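PDB 3R1P: odorant binding protein, antennal from Anopheles gambiae, which binds odorant molecules in the mosquito antenna, as a secreted, all-helical carrier of the PBP/GOBP family. Local coordinates for the palmitic acid site. Residues are numbered along the deposited sequence; one frame, centred on the assembly and turned at random.

The palmitic acid site. Residues 10, 13, 17, 53, 107, 111, 120, 123. With PLM (palmitic acid), chain B.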
# COMPACT_ATOMS: atom_id res chain seq x y z
N TYR A 10 10.10 -14.26 -1.86
CA TYR A 10 9.72 -12.85 -1.70
C TYR A 10 9.65 -12.31 -0.26
O TYR A 10 9.57 -11.09 -0.07
CB TYR A 10 8.36 -12.66 -2.39
CG TYR A 10 8.45 -12.71 -3.90
CD1 TYR A 10 8.72 -11.57 -4.65
CD2 TYR A 10 8.24 -13.90 -4.59
CE1 TYR A 10 8.80 -11.61 -6.04
CE2 TYR A 10 8.31 -13.96 -5.98
CZ TYR A 10 8.59 -12.80 -6.70
OH TYR A 10 8.66 -12.82 -8.08
N PRO A 13 12.62 -9.55 1.38
CA PRO A 13 12.49 -8.12 1.04
C PRO A 13 11.28 -7.41 1.63
O PRO A 13 11.41 -6.26 2.04
CB PRO A 13 12.44 -8.11 -0.49
CG PRO A 13 12.99 -9.40 -0.92
CD PRO A 13 12.67 -10.38 0.15
N LEU A 17 10.74 -4.01 4.18
CA LEU A 17 9.87 -2.93 3.72
C LEU A 17 8.83 -2.54 4.79
O LEU A 17 8.60 -1.35 5.00
CB LEU A 17 9.18 -3.41 2.42
CG LEU A 17 8.78 -2.39 1.36
CD1 LEU A 17 9.97 -1.80 0.66
CD2 LEU A 17 7.96 -3.05 0.28
N LEU A 53 5.14 2.39 1.38
CA LEU A 53 5.43 1.18 0.59
C LEU A 53 5.63 1.51 -0.90
O LEU A 53 6.52 0.95 -1.54
CB LEU A 53 4.30 0.15 0.70
CG LEU A 53 4.09 -0.60 2.00
CD1 LEU A 53 2.93 -1.60 1.85
CD2 LEU A 53 5.34 -1.36 2.41
N VAL A 107 -5.16 1.68 -3.67
CA VAL A 107 -5.29 0.30 -3.17
C VAL A 107 -6.77 -0.14 -3.14
O VAL A 107 -7.09 -1.22 -3.61
CB VAL A 107 -4.55 0.09 -1.82
CG1 VAL A 107 -4.89 -1.25 -1.18
CG2 VAL A 107 -3.05 0.21 -2.03
N PHE A 111 -6.97 -3.23 -5.47
CA PHE A 111 -7.06 -4.47 -4.70
C PHE A 111 -8.43 -4.57 -4.03
O PHE A 111 -8.54 -4.53 -2.81
CB PHE A 111 -5.88 -4.60 -3.70
CG PHE A 111 -4.51 -4.51 -4.35
CD1 PHE A 111 -3.73 -3.37 -4.20
CD2 PHE A 111 -4.03 -5.54 -5.15
CE1 PHE A 111 -2.47 -3.29 -4.80
CE2 PHE A 111 -2.77 -5.45 -5.76
CZ PHE A 111 -2.00 -4.33 -5.57
N PHE A 120 -1.14 -9.97 0.42
CA PHE A 120 -0.17 -8.90 0.69
C PHE A 120 -0.06 -8.66 2.20
O PHE A 120 1.04 -8.42 2.70
CB PHE A 120 -0.54 -7.60 -0.04
CG PHE A 120 -0.24 -7.64 -1.51
CD1 PHE A 120 1.07 -7.51 -1.97
CD2 PHE A 120 -1.26 -7.78 -2.45
CE1 PHE A 120 1.35 -7.55 -3.34
CE2 PHE A 120 -0.97 -7.84 -3.81
CZ PHE A 120 0.33 -7.71 -4.25
N LEU A 123 2.20 -11.50 3.63
CA LEU A 123 3.58 -11.33 3.15
C LEU A 123 4.34 -10.25 3.92
O LEU A 123 5.49 -10.47 4.31
CB LEU A 123 3.57 -11.00 1.64
CG LEU A 123 4.94 -10.75 0.99
CD1 LEU A 123 5.77 -12.04 0.92
CD2 LEU A 123 4.80 -10.12 -0.37
C1 PLM B . 10.17 -7.62 -3.67
O1 PLM B . 10.95 -8.56 -3.92
O2 PLM B . 10.43 -6.44 -4.00
C2 PLM B . 8.87 -7.94 -2.94
C3 PLM B . 8.04 -6.69 -2.64
C4 PLM B . 6.56 -7.02 -2.41
C5 PLM B . 5.87 -5.96 -1.54
C6 PLM B . 4.52 -5.53 -2.10
C7 PLM B . 4.02 -4.24 -1.45
C8 PLM B . 2.79 -3.68 -2.16
C9 PLM B . 1.71 -3.22 -1.18
CA PLM B . 0.37 -3.04 -1.90
CB PLM B . -0.77 -2.80 -0.91
CC PLM B . -1.29 -4.12 -0.36
CD PLM B . -2.79 -4.07 -0.07
CE PLM B . -3.17 -3.35 1.23
CF PLM B . -2.00 -3.13 2.20
CG PLM B . -1.72 -4.37 3.02
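The hydrophobic pocket of this all-helical odorant-binding fold holds one palmitic acid. Residues from helices 11-25, 44-56, 99-110 and 114-125 line it, together with Tyr10 and Phe111 from loops. The protein hides 469 of the ligand's 555 Å². Phe120 lies flat beneath the tail, which passes over one face of its ring from PLM C8 to CC. Its CB meets PLM CC at 3.6 Å, where the tail turns. Further towards the acid end its CD1 and CE1 meet PLM C6, with CE1 at 3.9 Å. CG sits anti to the carbonyl carbon (chi1 -76°), which helps lay the ring under the fatty chain. Val107 packs at the bend with both methyls. CG1, anti to the backbone N (chi1 170°), reaches PLM CE at 3.6 Å, while CG2 points to PLM CB. Across the chain from Phe120, Leu53 puts its CD1 tip 3.7 Å from PLM C9. Leu17 CD2 touches PLM C5 from the same side. Phe111 brings its CE1 ring corner to PLM CA at 4.1 Å. At the acid end, Pro13 CG lies 3.7 Å from PLM O1, and Tyr10 CD1 approaches that carboxyl oxygen at 3.8 Å. Among these residues no polar atom bonds to the acid group, and apolar packing carries the contact. The binding site is notably adaptable, and the bent tail is consistent with that. The palmitic acid may come from expression or purification. The protein binds odorants, and this apolar pocket is very likely where they are sheltered.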